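3-oxoacyl-[acyl-carrier-protein] synthase, mitochondrial (Arabidopsis thaliana, PDB 2IX4) catalyses the condensation steps of mitochondrial fatty acid synthesis, lengthening acyl chains by two carbons taken from malonyl-ACP. Local coordinates at residues 311-319 and 331-342; 299-309 and 421-429. One frame throughout, in Å; residues are numbered along the deposited sequence.

Contact 1: residues 311-319 and 331-342; sequences PNQIDYVNA and EARAIKTVFSEH. With K (potassium ion), chain D.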
ATOM      1  N   PRO A 311     -26.052  11.694 -12.678  1.00 25.20           N
ATOM      2  CA  PRO A 311     -25.474  12.820 -11.938  1.00 25.04           C
ATOM      3  C   PRO A 311     -26.502  13.589 -11.099  1.00 24.93           C
ATOM      4  O   PRO A 311     -26.212  13.945  -9.954  1.00 24.86           O
ATOM      5  CB  PRO A 311     -24.911  13.711 -13.049  1.00 25.03           C
ATOM      6  CG  PRO A 311     -24.573  12.766 -14.134  1.00 25.12           C
ATOM      7  CD  PRO A 311     -25.640  11.710 -14.096  1.00 25.09           C
ATOM      8  N   ASN A 312     -27.691  13.814 -11.659  1.00 24.68           N
ATOM      9  CA  ASN A 312     -28.755  14.563 -10.975  1.00 24.59           C
ATOM     10  C   ASN A 312     -29.333  13.874  -9.730  1.00 24.20           C
ATOM     11  O   ASN A 312     -30.093  14.484  -8.970  1.00 24.12           O
ATOM     12  CB  ASN A 312     -29.873  14.951 -11.958  1.00 24.77           C
ATOM     13  CG  ASN A 312     -30.521  13.746 -12.632  1.00 25.74           C
ATOM     14  OD1 ASN A 312     -30.870  12.759 -11.981  1.00 26.83           O
ATOM     15  ND2 ASN A 312     -30.702  13.834 -13.946  1.00 27.24           N
ATOM     16  N   GLN A 313     -28.969  12.609  -9.530  1.00 23.74           N
ATOM     17  CA  GLN A 313     -29.428  11.836  -8.376  1.00 23.44           C
ATOM     18  C   GLN A 313     -28.454  11.889  -7.196  1.00 23.14           C
ATOM     19  O   GLN A 313     -28.654  11.204  -6.192  1.00 22.99           O
ATOM     20  CB  GLN A 313     -29.714  10.386  -8.776  1.00 23.52           C
ATOM     21  CG  GLN A 313     -30.992  10.210  -9.592  1.00 23.83           C
ATOM     22  CD  GLN A 313     -31.154   8.802 -10.132  1.00 24.53           C
ATOM     23  OE1 GLN A 313     -30.341   8.332 -10.927  1.00 24.48           O
ATOM     24  NE2 GLN A 313     -32.217   8.126  -9.709  1.00 25.17           N
ATOM     25  N   ILE A 314     -27.415  12.713  -7.316  1.00 22.88           N
ATOM     26  CA  ILE A 314     -26.419  12.861  -6.254  1.00 22.64           C
ATOM     27  C   ILE A 314     -26.714  14.099  -5.410  1.00 22.48           C
ATOM     28  O   ILE A 314     -26.722  15.224  -5.910  1.00 22.46           O
ATOM     29  CB  ILE A 314     -24.963  12.887  -6.809  1.00 22.68           C
ATOM     30  CG1 ILE A 314     -24.675  11.644  -7.666  1.00 22.67           C
ATOM     31  CG2 ILE A 314     -23.939  13.020  -5.679  1.00 22.86           C
ATOM     32  CD1 ILE A 314     -24.952  10.300  -6.986  1.00 22.36           C
ATOM     33  N   ASP A 315     -26.961  13.870  -4.125  1.00 22.29           N
ATOM     34  CA  ASP A 315     -27.371  14.933  -3.214  1.00 22.26           C
ATOM     35  C   ASP A 315     -26.197  15.729  -2.655  1.00 22.24           C
ATOM     36  O   ASP A 315     -26.261  16.959  -2.583  1.00 22.45           O
ATOM     37  CB  ASP A 315     -28.215  14.360  -2.069  1.00 22.13           C
ATOM     38  CG  ASP A 315     -29.573  13.866  -2.532  1.00 22.24           C
ATOM     39  OD1 ASP A 315     -30.036  14.276  -3.618  1.00 22.07           O
ATOM     40  OD2 ASP A 315     -30.188  13.069  -1.801  1.00 22.76           O
ATOM     41  N   TYR A 316     -25.134  15.028  -2.262  1.00 22.08           N
ATOM     42  CA  TYR A 316     -23.983  15.663  -1.614  1.00 21.75           C
ATOM     43  C   TYR A 316     -22.641  15.138  -2.127  1.00 21.52           C
ATOM     44  O   TYR A 316     -22.456  13.936  -2.295  1.00 21.46           O
ATOM     45  CB  TYR A 316     -24.066  15.515  -0.086  1.00 21.83           C
ATOM     46  CG  TYR A 316     -22.825  15.995   0.644  1.00 21.87           C
ATOM     47  CD1 TYR A 316     -22.436  17.337   0.589  1.00 22.16           C
ATOM     48  CD2 TYR A 316     -22.042  15.110   1.385  1.00 22.13           C
ATOM     49  CE1 TYR A 316     -21.292  17.785   1.248  1.00 22.55           C
ATOM     50  CE2 TYR A 316     -20.897  15.548   2.053  1.00 22.34           C
ATOM     51  CZ  TYR A 316     -20.529  16.888   1.977  1.00 22.87           C
ATOM     52  OH  TYR A 316     -19.400  17.337   2.628  1.00 23.15           O
ATOM     53  N   VAL A 317     -21.717  16.059  -2.382  1.00 21.21           N
ATOM     54  CA  VAL A 317     -20.349  15.707  -2.745  1.00 21.00           C
ATOM     55  C   VAL A 317     -19.386  16.279  -1.702  1.00 21.06           C
ATOM     56  O   VAL A 317     -19.327  17.492  -1.498  1.00 20.82           O
ATOM     57  CB  VAL A 317     -19.973  16.209  -4.167  1.00 21.08           C
ATOM     58  CG1 VAL A 317     -18.480  16.028  -4.439  1.00 20.78           C
ATOM     59  CG2 VAL A 317     -20.797  15.491  -5.232  1.00 21.01           C
ATOM     60  N   ASN A 318     -18.658  15.398  -1.023  1.00 21.06           N
ATOM     61  CA  ASN A 318     -17.559  15.827  -0.173  1.00 21.18           C
ATOM     62  C   ASN A 318     -16.298  15.893  -1.029  1.00 21.23           C
ATOM     63  O   ASN A 318     -15.706  14.863  -1.358  1.00 21.28           O
ATOM     64  CB  ASN A 318     -17.400  14.898   1.036  1.00 21.27           C
ATOM     65  CG  ASN A 318     -16.354  15.392   2.026  1.00 21.47           C
ATOM     66  OD1 ASN A 318     -15.156  15.205   1.817  1.00 21.95           O
ATOM     67  ND2 ASN A 318     -16.804  16.005   3.115  1.00 21.39           N
ATOM     68  N   ALA A 319     -15.915  17.110  -1.412  1.00 21.39           N
ATOM     69  CA  ALA A 319     -14.790  17.341  -2.323  1.00 21.43           C
ATOM     70  C   ALA A 319     -13.449  17.017  -1.675  1.00 21.70           C
ATOM     71  O   ALA A 319     -13.325  17.030  -0.444  1.00 21.85           O
ATOM     72  CB  ALA A 319     -14.802  18.785  -2.818  1.00 21.57           C
ATOM     73  N   GLU A 331     -10.679  20.475  -9.388  1.00 19.98           N
ATOM     74  CA  GLU A 331     -11.793  19.657  -8.920  1.00 19.96           C
ATOM     75  C   GLU A 331     -13.134  20.359  -9.150  1.00 19.84           C
ATOM     76  O   GLU A 331     -14.097  19.725  -9.580  1.00 20.06           O
ATOM     77  CB  GLU A 331     -11.624  19.257  -7.453  1.00 19.76           C
ATOM     78  CG  GLU A 331     -12.661  18.233  -6.989  1.00 20.20           C
ATOM     79  CD  GLU A 331     -12.504  17.837  -5.542  1.00 20.58           C
ATOM     80  OE1 GLU A 331     -11.756  18.516  -4.809  1.00 20.90           O
ATOM     81  OE2 GLU A 331     -13.134  16.836  -5.131  1.00 21.12           O
ATOM     82  N   ALA A 332     -13.188  21.661  -8.869  1.00 19.82           N
ATOM     83  CA  ALA A 332     -14.392  22.460  -9.113  1.00 20.07           C
ATOM     84  C   ALA A 332     -14.814  22.364 -10.578  1.00 20.35           C
ATOM     85  O   ALA A 332     -15.992  22.174 -10.882  1.00 20.32           O
ATOM     86  CB  ALA A 332     -14.159  23.918  -8.720  1.00 20.14           C
ATOM     87  N   ARG A 333     -13.833  22.487 -11.470  1.00 20.59           N
ATOM     88  CA  ARG A 333     -14.031  22.338 -12.910  1.00 21.12           C
ATOM     89  C   ARG A 333     -14.565  20.941 -13.245  1.00 21.09           C
ATOM     90  O   ARG A 333     -15.483  20.794 -14.055  1.00 21.12           O
ATOM     91  CB  ARG A 333     -12.706  22.588 -13.628  1.00 21.30           C
ATOM     92  CG  ARG A 333     -12.835  23.149 -15.027  1.00 23.14           C
ATOM     93  CD  ARG A 333     -11.506  23.716 -15.517  1.00 25.60           C
ATOM     94  NE  ARG A 333     -11.109  24.924 -14.790  1.00 27.13           N
ATOM     95  CZ  ARG A 333     -10.020  25.036 -14.030  1.00 27.61           C
ATOM     96  NH1 ARG A 333      -9.183  24.016 -13.883  1.00 28.06           N
ATOM     97  NH2 ARG A 333      -9.759  26.185 -13.420  1.00 27.75           N
ATOM     98  N   ALA A 334     -13.995  19.927 -12.597  1.00 21.26           N
ATOM     99  CA  ALA A 334     -14.394  18.535 -12.787  1.00 21.47           C
ATOM    100  C   ALA A 334     -15.813  18.256 -12.282  1.00 21.70           C
ATOM    101  O   ALA A 334     -16.562  17.509 -12.916  1.00 21.56           O
ATOM    102  CB  ALA A 334     -13.397  17.605 -12.115  1.00 21.51           C
ATOM    103  N   ILE A 335     -16.173  18.858 -11.147  1.00 21.92           N
ATOM    104  CA  ILE A 335     -17.533  18.755 -10.605  1.00 22.20           C
ATOM    105  C   ILE A 335     -18.546  19.401 -11.562  1.00 22.51           C
ATOM    106  O   ILE A 335     -19.643  18.874 -11.758  1.00 22.66           O
ATOM    107  CB  ILE A 335     -17.637  19.340  -9.166  1.00 22.23           C
ATOM    108  CG1 ILE A 335     -16.838  18.475  -8.186  1.00 21.93           C
ATOM    109  CG2 ILE A 335     -19.099  19.437  -8.711  1.00 21.94           C
ATOM    110  CD1 ILE A 335     -16.600  19.113  -6.816  1.00 22.43           C
ATOM    111  N   LYS A 336     -18.164  20.525 -12.165  1.00 22.89           N
ATOM    112  CA  LYS A 336     -18.974  21.165 -13.205  1.00 23.34           C
ATOM    113  C   LYS A 336     -19.171  20.277 -14.428  1.00 23.42           C
ATOM    114  O   LYS A 336     -20.250  20.269 -15.019  1.00 23.58           O
ATOM    115  CB  LYS A 336     -18.370  22.506 -13.636  1.00 23.44           C
ATOM    116  CG  LYS A 336     -19.238  23.718 -13.315  1.00 24.33           C
ATOM    117  CD  LYS A 336     -18.680  25.011 -13.912  1.00 25.00           C
ATOM    118  CE  LYS A 336     -18.981  25.124 -15.401  1.00 25.95           C
ATOM    119  NZ  LYS A 336     -18.596  26.453 -15.960  1.00 26.90           N
ATOM    120  N   THR A 337     -18.129  19.543 -14.810  1.00 23.64           N
ATOM    121  CA  THR A 337     -18.176  18.670 -15.987  1.00 23.91           C
ATOM    122  C   THR A 337     -19.061  17.438 -15.753  1.00 23.95           C
ATOM    123  O   THR A 337     -19.816  17.029 -16.635  1.00 23.91           O
ATOM    124  CB  THR A 337     -16.752  18.251 -16.436  1.00 23.94           C
ATOM    125  OG1 THR A 337     -15.989  19.421 -16.759  1.00 23.94           O
ATOM    126  CG2 THR A 337     -16.797  17.339 -17.661  1.00 24.04           C
ATOM    127  N   VAL A 338     -18.974  16.864 -14.558  1.00 24.16           N
ATOM    128  CA  VAL A 338     -19.718  15.650 -14.230  1.00 24.36           C
ATOM    129  C   VAL A 338     -21.205  15.933 -13.993  1.00 24.81           C
ATOM    130  O   VAL A 338     -22.068  15.177 -14.443  1.00 24.73           O
ATOM    131  CB  VAL A 338     -19.097  14.923 -13.007  1.00 24.36           C
ATOM    132  CG1 VAL A 338     -19.992  13.787 -12.520  1.00 23.95           C
ATOM    133  CG2 VAL A 338     -17.714  14.392 -13.357  1.00 23.95           C
ATOM    134  N   PHE A 339     -21.497  17.025 -13.297  1.00 25.21           N
ATOM    135  CA  PHE A 339     -22.862  17.308 -12.868  1.00 25.75           C
ATOM    136  C   PHE A 339     -23.566  18.392 -13.696  1.00 26.20           C
ATOM    137  O   PHE A 339     -24.789  18.531 -13.624  1.00 26.43           O
ATOM    138  CB  PHE A 339     -22.884  17.628 -11.370  1.00 25.51           C
ATOM    139  CG  PHE A 339     -22.425  16.486 -10.505  1.00 25.25           C
ATOM    140  CD1 PHE A 339     -21.122  16.444 -10.016  1.00 25.04           C
ATOM    141  CD2 PHE A 339     -23.290  15.440 -10.195  1.00 24.96           C
ATOM    142  CE1 PHE A 339     -20.691  15.382  -9.221  1.00 24.62           C
ATOM    143  CE2 PHE A 339     -22.870  14.377  -9.402  1.00 24.34           C
ATOM    144  CZ  PHE A 339     -21.567  14.347  -8.914  1.00 24.48           C
ATOM    145  N   SER A 340     -22.792  19.124 -14.498  1.00 26.73           N
ATOM    146  CA  SER A 340     -23.294  20.211 -15.354  1.00 27.36           C
ATOM    147  C   SER A 340     -24.479  20.983 -14.757  1.00 27.68           C
ATOM    148  O   SER A 340     -24.314  21.688 -13.760  1.00 27.84           O
ATOM    149  CB  SER A 340     -23.595  19.710 -16.776  1.00 27.39           C
ATOM    150  OG  SER A 340     -24.514  18.632 -16.762  1.00 27.79           O
ATOM    151  N   GLU A 341     -25.663  20.827 -15.349  1.00 28.12           N
ATOM    152  CA  GLU A 341     -26.858  21.580 -14.948  1.00 28.59           C
ATOM    153  C   GLU A 341     -27.233  21.354 -13.477  1.00 28.55           C
ATOM    154  O   GLU A 341     -27.681  22.278 -12.798  1.00 28.47           O
ATOM    155  CB  GLU A 341     -28.047  21.245 -15.861  1.00 28.86           C
ATOM    156  CG  GLU A 341     -27.690  20.979 -17.330  1.00 30.05           C
ATOM    157  CD  GLU A 341     -27.222  22.221 -18.073  1.00 31.74           C
ATOM    158  OE1 GLU A 341     -25.996  22.372 -18.266  1.00 32.74           O
ATOM    159  OE2 GLU A 341     -28.075  23.046 -18.466  1.00 32.73           O
ATOM    160  N   HIS A 342     -27.031  20.127 -12.996  1.00 28.57           N
ATOM    161  CA  HIS A 342     -27.302  19.764 -11.600  1.00 28.58           C
ATOM    162  C   HIS A 342     -26.433  20.559 -10.622  1.00 28.72           C
ATOM    163  O   HIS A 342     -26.849  20.836  -9.496  1.00 28.70           O
ATOM    164  CB  HIS A 342     -27.105  18.257 -11.399  1.00 28.46           C
ATOM    165  CG  HIS A 342     -27.475  17.769 -10.032  1.00 28.16           C
ATOM    166  ND1 HIS A 342     -28.771  17.777  -9.564  1.00 27.85           N
ATOM    167  CD2 HIS A 342     -26.720  17.237  -9.042  1.00 27.77           C
ATOM    168  CE1 HIS A 342     -28.797  17.284  -8.338  1.00 27.81           C
ATOM    169  NE2 HIS A 342     -27.565  16.946  -7.998  1.00 27.63           N
TER
HETATM  170  K     K D1463     -13.420  13.800   0.045  1.00 18.18           K
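The carbonyl O of Ile-314 accepts a hydrogen bond from NE2 of His-342 at 2.8 Å. The N-H...O angle is 158°, and the oxygen lies close to the imidazole plane. With CG of His-342 anti to its own N (chi1 -175°), the ring swings from the start of helix 341-344 to the 311-314 turn, where CA of Asn-312 sits over the centre of one face, 3.6 Å from the centroid, as a CH-pi contact. A leucine in place of the histidine would probably leave the Ile-314 carbonyl without this donor and the turn without its flat support. The frame is a beta-alpha-beta unit of the thiolase-like fold: strand 316-318, helix 325-339, then strand 349-351 parallel to the first. Between strand and helix lies the Phe-339 ring, its edge meeting O of Pro-311 (3.3 Å from CD2). Its CZ meets CG2 of Val-317 at 3.9 Å. The extended Glu-331 brings OE2 to 3.3 Å from CA of Ala-319, while its carboxylate accepts backbone N-H bonds from Ala-321 and the predicted catalytic His-320. O and OD1 of Asn-318 bind the potassium ion, each at 2.9 Å, in a site completed by O of Ala-319, Glu-368, Ser-414 and Asn-415.

Contact 2: residues 299-309 and 421-429; sequences AMTRALRQSGL and GTNASLLFA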
ATOM      1  N   ALA A 299     -12.958   9.304 -12.368  1.00 18.22           N
ATOM      2  CA  ALA A 299     -13.203   8.661 -11.079  1.00 18.47           C
ATOM      3  C   ALA A 299     -14.654   8.818 -10.624  1.00 18.62           C
ATOM      4  O   ALA A 299     -15.272   7.859 -10.153  1.00 18.88           O
ATOM      5  CB  ALA A 299     -12.245   9.208 -10.025  1.00 18.30           C
ATOM      6  N   MET A 300     -15.186  10.032 -10.767  1.00 18.79           N
ATOM      7  CA  MET A 300     -16.575  10.333 -10.408  1.00 18.90           C
ATOM      8  C   MET A 300     -17.570   9.635 -11.339  1.00 18.85           C
ATOM      9  O   MET A 300     -18.567   9.066 -10.884  1.00 18.81           O
ATOM     10  CB  MET A 300     -16.814  11.848 -10.404  1.00 18.95           C
ATOM     11  CG  MET A 300     -16.155  12.580  -9.240  1.00 19.50           C
ATOM     12  SD  MET A 300     -16.669  14.301  -9.096  1.00 20.03           S
ATOM     13  CE  MET A 300     -15.589  15.098 -10.285  1.00 18.69           C
ATOM     14  N   THR A 301     -17.289   9.683 -12.640  1.00 18.80           N
ATOM     15  CA  THR A 301     -18.125   9.033 -13.644  1.00 18.99           C
ATOM     16  C   THR A 301     -18.207   7.519 -13.426  1.00 18.82           C
ATOM     17  O   THR A 301     -19.283   6.922 -13.553  1.00 18.68           O
ATOM     18  CB  THR A 301     -17.607   9.340 -15.067  1.00 18.99           C
ATOM     19  OG1 THR A 301     -17.625  10.756 -15.268  1.00 19.91           O
ATOM     20  CG2 THR A 301     -18.479   8.684 -16.122  1.00 19.73           C
ATOM     21  N   ARG A 302     -17.071   6.917 -13.082  1.00 18.67           N
ATOM     22  CA  ARG A 302     -16.983   5.474 -12.865  1.00 18.53           C
ATOM     23  C   ARG A 302     -17.759   5.015 -11.634  1.00 18.80           C
ATOM     24  O   ARG A 302     -18.409   3.972 -11.666  1.00 18.67           O
ATOM     25  CB  ARG A 302     -15.522   5.024 -12.807  1.00 18.37           C
ATOM     26  CG  ARG A 302     -14.907   4.884 -14.199  1.00 17.13           C
ATOM     27  CD  ARG A 302     -13.397   4.999 -14.190  1.00 16.00           C
ATOM     28  NE  ARG A 302     -12.861   4.988 -15.554  1.00 14.52           N
ATOM     29  CZ  ARG A 302     -11.568   5.037 -15.868  1.00 14.70           C
ATOM     30  NH1 ARG A 302     -10.645   5.101 -14.915  1.00 13.90           N
ATOM     31  NH2 ARG A 302     -11.196   5.022 -17.143  1.00 13.91           N
ATOM     32  N   ALA A 303     -17.697   5.804 -10.562  1.00 19.18           N
ATOM     33  CA  ALA A 303     -18.469   5.529  -9.349  1.00 19.70           C
ATOM     34  C   ALA A 303     -19.975   5.620  -9.617  1.00 20.18           C
ATOM     35  O   ALA A 303     -20.744   4.779  -9.148  1.00 20.30           O
ATOM     36  CB  ALA A 303     -18.059   6.481  -8.229  1.00 19.55           C
ATOM     37  N   LEU A 304     -20.380   6.636 -10.380  1.00 20.76           N
ATOM     38  CA  LEU A 304     -21.772   6.808 -10.809  1.00 21.54           C
ATOM     39  C   LEU A 304     -22.271   5.629 -11.638  1.00 22.12           C
ATOM     40  O   LEU A 304     -23.335   5.068 -11.361  1.00 21.87           O
ATOM     41  CB  LEU A 304     -21.930   8.097 -11.626  1.00 21.51           C
ATOM     42  CG  LEU A 304     -22.140   9.414 -10.877  1.00 21.77           C
ATOM     43  CD1 LEU A 304     -21.938  10.600 -11.812  1.00 22.18           C
ATOM     44  CD2 LEU A 304     -23.528   9.452 -10.255  1.00 21.82           C
ATOM     45  N   ARG A 305     -21.491   5.270 -12.659  1.00 22.74           N
ATOM     46  CA  ARG A 305     -21.820   4.170 -13.563  1.00 23.56           C
ATOM     47  C   ARG A 305     -22.048   2.851 -12.817  1.00 23.51           C
ATOM     48  O   ARG A 305     -22.985   2.117 -13.130  1.00 23.43           O
ATOM     49  CB  ARG A 305     -20.736   4.027 -14.642  1.00 23.87           C
ATOM     50  CG  ARG A 305     -21.029   3.023 -15.763  1.00 26.28           C
ATOM     51  CD  ARG A 305     -22.353   3.288 -16.482  1.00 30.18           C
ATOM     52  NE  ARG A 305     -23.487   2.714 -15.753  1.00 33.06           N
ATOM     53  CZ  ARG A 305     -24.747   2.706 -16.182  1.00 34.31           C
ATOM     54  NH1 ARG A 305     -25.069   3.240 -17.357  1.00 34.78           N
ATOM     55  NH2 ARG A 305     -25.692   2.155 -15.430  1.00 34.74           N
ATOM     56  N   GLN A 306     -21.204   2.575 -11.823  1.00 23.54           N
ATOM     57  CA  GLN A 306     -21.319   1.372 -10.995  1.00 23.64           C
ATOM     58  C   GLN A 306     -22.605   1.332 -10.168  1.00 23.96           C
ATOM     59  O   GLN A 306     -23.188   0.262  -9.967  1.00 23.89           O
ATOM     60  CB  GLN A 306     -20.116   1.249 -10.054  1.00 23.57           C
ATOM     61  CG  GLN A 306     -18.807   0.873 -10.731  1.00 23.05           C
ATOM     62  CD  GLN A 306     -17.610   1.062  -9.819  1.00 22.32           C
ATOM     63  OE1 GLN A 306     -17.689   0.813  -8.616  1.00 22.15           O
ATOM     64  NE2 GLN A 306     -16.493   1.506 -10.388  1.00 21.68           N
ATOM     65  N   SER A 307     -23.034   2.499  -9.686  1.00 24.17           N
ATOM     66  CA  SER A 307     -24.223   2.603  -8.842  1.00 24.48           C
ATOM     67  C   SER A 307     -25.510   2.572  -9.661  1.00 24.55           C
ATOM     68  O   SER A 307     -26.589   2.325  -9.120  1.00 24.59           O
ATOM     69  CB  SER A 307     -24.168   3.884  -8.009  1.00 24.58           C
ATOM     70  OG  SER A 307     -24.225   5.029  -8.845  1.00 25.03           O
ATOM     71  N   GLY A 308     -25.385   2.830 -10.963  1.00 24.64           N
ATOM     72  CA  GLY A 308     -26.529   2.907 -11.865  1.00 24.88           C
ATOM     73  C   GLY A 308     -27.315   4.194 -11.691  1.00 25.03           C
ATOM     74  O   GLY A 308     -28.485   4.269 -12.071  1.00 25.11           O
ATOM     75  N   LEU A 309     -26.666   5.208 -11.118  1.00 25.13           N
ATOM     76  CA  LEU A 309     -27.299   6.497 -10.848  1.00 25.25           C
ATOM     77  C   LEU A 309     -26.845   7.572 -11.826  1.00 25.42           C
ATOM     78  O   LEU A 309     -25.713   7.540 -12.319  1.00 25.50           O
ATOM     79  CB  LEU A 309     -27.018   6.950  -9.410  1.00 25.22           C
ATOM     80  CG  LEU A 309     -27.609   6.108  -8.273  1.00 25.30           C
ATOM     81  CD1 LEU A 309     -27.013   6.506  -6.936  1.00 25.78           C
ATOM     82  CD2 LEU A 309     -29.132   6.196  -8.234  1.00 25.53           C
ATOM     83  N   GLY A 421      -0.993  10.960  -9.357  1.00 22.97           N
ATOM     84  CA  GLY A 421      -2.211  11.105 -10.149  1.00 22.45           C
ATOM     85  C   GLY A 421      -3.208   9.990  -9.903  1.00 22.16           C
ATOM     86  O   GLY A 421      -3.946   9.609 -10.806  1.00 22.03           O
ATOM     87  N   THR A 422      -3.224   9.473  -8.677  1.00 21.67           N
ATOM     88  CA  THR A 422      -4.109   8.377  -8.296  1.00 21.71           C
ATOM     89  C   THR A 422      -5.423   8.918  -7.730  1.00 21.31           C
ATOM     90  O   THR A 422      -5.419   9.692  -6.772  1.00 21.48           O
ATOM     91  CB  THR A 422      -3.419   7.395  -7.297  1.00 21.77           C
ATOM     92  OG1 THR A 422      -4.360   6.408  -6.854  1.00 22.55           O
ATOM     93  CG2 THR A 422      -2.843   8.131  -6.077  1.00 21.69           C
ATOM     94  N   ASN A 423      -6.537   8.515  -8.337  1.00 20.92           N
ATOM     95  CA  ASN A 423      -7.858   9.041  -7.981  1.00 20.60           C
ATOM     96  C   ASN A 423      -8.834   7.966  -7.562  1.00 20.59           C
ATOM     97  O   ASN A 423      -8.907   6.907  -8.181  1.00 20.58           O
ATOM     98  CB  ASN A 423      -8.464   9.814  -9.151  1.00 20.26           C
ATOM     99  CG  ASN A 423      -7.551  10.894  -9.664  1.00 20.50           C
ATOM    100  OD1 ASN A 423      -7.074  11.730  -8.897  1.00 20.65           O
ATOM    101  ND2 ASN A 423      -7.298  10.887 -10.965  1.00 19.01           N
ATOM    102  N   ALA A 424      -9.592   8.258  -6.512  1.00 20.72           N
ATOM    103  CA  ALA A 424     -10.691   7.405  -6.090  1.00 21.01           C
ATOM    104  C   ALA A 424     -11.924   8.246  -5.791  1.00 21.17           C
ATOM    105  O   ALA A 424     -11.820   9.390  -5.342  1.00 21.32           O
ATOM    106  CB  ALA A 424     -10.298   6.583  -4.875  1.00 20.91           C
ATOM    107  N   SER A 425     -13.089   7.671  -6.061  1.00 21.22           N
ATOM    108  CA  SER A 425     -14.356   8.298  -5.735  1.00 21.35           C
ATOM    109  C   SER A 425     -15.273   7.239  -5.136  1.00 21.27           C
ATOM    110  O   SER A 425     -15.560   6.227  -5.774  1.00 21.39           O
ATOM    111  CB  SER A 425     -14.975   8.923  -6.984  1.00 21.43           C
ATOM    112  OG  SER A 425     -15.900   9.935  -6.642  1.00 22.32           O
ATOM    113  N   LEU A 426     -15.698   7.461  -3.896  1.00 21.23           N
ATOM    114  CA  LEU A 426     -16.589   6.530  -3.206  1.00 21.32           C
ATOM    115  C   LEU A 426     -18.005   7.080  -3.185  1.00 21.51           C
ATOM    116  O   LEU A 426     -18.219   8.228  -2.799  1.00 21.60           O
ATOM    117  CB  LEU A 426     -16.113   6.269  -1.770  1.00 21.30           C
ATOM    118  CG  LEU A 426     -14.745   5.611  -1.548  1.00 21.12           C
ATOM    119  CD1 LEU A 426     -14.411   5.588  -0.065  1.00 21.19           C
ATOM    120  CD2 LEU A 426     -14.692   4.200  -2.137  1.00 21.48           C
ATOM    121  N   LEU A 427     -18.967   6.259  -3.600  1.00 21.69           N
ATOM    122  CA  LEU A 427     -20.364   6.678  -3.646  1.00 21.69           C
ATOM    123  C   LEU A 427     -21.239   5.827  -2.732  1.00 21.78           C
ATOM    124  O   LEU A 427     -21.344   4.608  -2.903  1.00 21.70           O
ATOM    125  CB  LEU A 427     -20.891   6.679  -5.089  1.00 21.83           C
ATOM    126  CG  LEU A 427     -22.345   7.097  -5.363  1.00 22.22           C
ATOM    127  CD1 LEU A 427     -22.687   8.445  -4.729  1.00 23.38           C
ATOM    128  CD2 LEU A 427     -22.611   7.138  -6.856  1.00 22.46           C
ATOM    129  N   PHE A 428     -21.855   6.493  -1.761  1.00 21.88           N
ATOM    130  CA  PHE A 428     -22.728   5.848  -0.786  1.00 22.10           C
ATOM    131  C   PHE A 428     -24.179   6.234  -1.040  1.00 22.45           C
ATOM    132  O   PHE A 428     -24.457   7.292  -1.606  1.00 22.14           O
ATOM    133  CB  PHE A 428     -22.336   6.253   0.638  1.00 21.91           C
ATOM    134  CG  PHE A 428     -20.934   5.874   1.016  1.00 21.44           C
ATOM    135  CD1 PHE A 428     -19.868   6.724   0.732  1.00 20.78           C
ATOM    136  CD2 PHE A 428     -20.679   4.670   1.664  1.00 21.07           C
ATOM    137  CE1 PHE A 428     -18.570   6.376   1.076  1.00 20.81           C
ATOM    138  CE2 PHE A 428     -19.386   4.314   2.017  1.00 21.12           C
ATOM    139  CZ  PHE A 428     -18.327   5.171   1.724  1.00 20.98           C
ATOM    140  N   ALA A 429     -25.097   5.369  -0.616  1.00 23.00           N
ATOM    141  CA  ALA A 429     -26.525   5.635  -0.724  1.00 23.74           C
ATOM    142  C   ALA A 429     -27.260   5.033   0.461  1.00 24.38           C
ATOM    143  O   ALA A 429     -26.805   4.046   1.037  1.00 24.41           O
ATOM    144  CB  ALA A 429     -27.075   5.075  -2.030  1.00 23.63           C
TER
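Helix 294-307 packs on one face of the C-terminal beta hairpin, in the layered alpha/beta architecture of the thiolase-like fold of ketoacyl synthases. The axes of 299-307 and 422-429 come within 7.2 Å at their closest, the two N-to-C directions differing by 34°. So close an approach rests on small residues: CB of Ala-299 is 3.9 Å from CB of Asn-423, and CB of Ala-303 comes to 3.5 Å from the carbonyl O of Ser-425. Ser-425 itself packs against the backbone of Ala-299, its CB 3.4 Å from O of Ala-299. Its OG, anti to the backbone N (chi1 -158°), lies alongside CG of Met-300 and is hydrogen-bonded to Asn-415 on the adjacent strand. At the far end of the helix the contact becomes a leucine packing. Leu-427 rises from the sheet and sets CD2 among several groups, 4.2 Å from CD2 of Leu-304 and 4.4 Å from CD1 of Leu-309. The same methyl is 3.3 Å from OG of Ser-307, a hydroxyl that donates to O of Leu-304 at 2.7 Å. No hydrogen bond joins the two segments, so the contact between them is one of packing; polar bonds from Arg-302 and Gln-306 tie the helix to the neighbouring strand 272-281. The polar end of Asn-423 is held by Asp-282 and Ser-280. Strand 422-429 runs between strands 272-281 and 411-418, antiparallel to both; helix 181-195 packs against its other face through Ala-424 and Leu-426, and Thr-422 bonds to Asn-172 of the second subunit.

Overall arrangement
From the N terminus, helix 294-307 comes first, and the chain turns through 311-313 into strand 316-318. Helix 325-339 and the start of helix 341-344 then come back against that turn and strand, so contact 1 closes a short loop with 11 residues between its segments. Contact 2 closes a much longer one: 111 residues separate 299-309 from 421-429, and all of contact 1 falls within that interval. The two do not cross; they touch where CG1 of Ile-314 lies 3.6 Å from CD2 of Leu-304, and also where helices 325-339 and 294-307 meet at Val-338 and Ala-334. Together they join two neighbouring helices to one mixed sheet, in which strand 411-418 lies between strands 316-318 and 422-429.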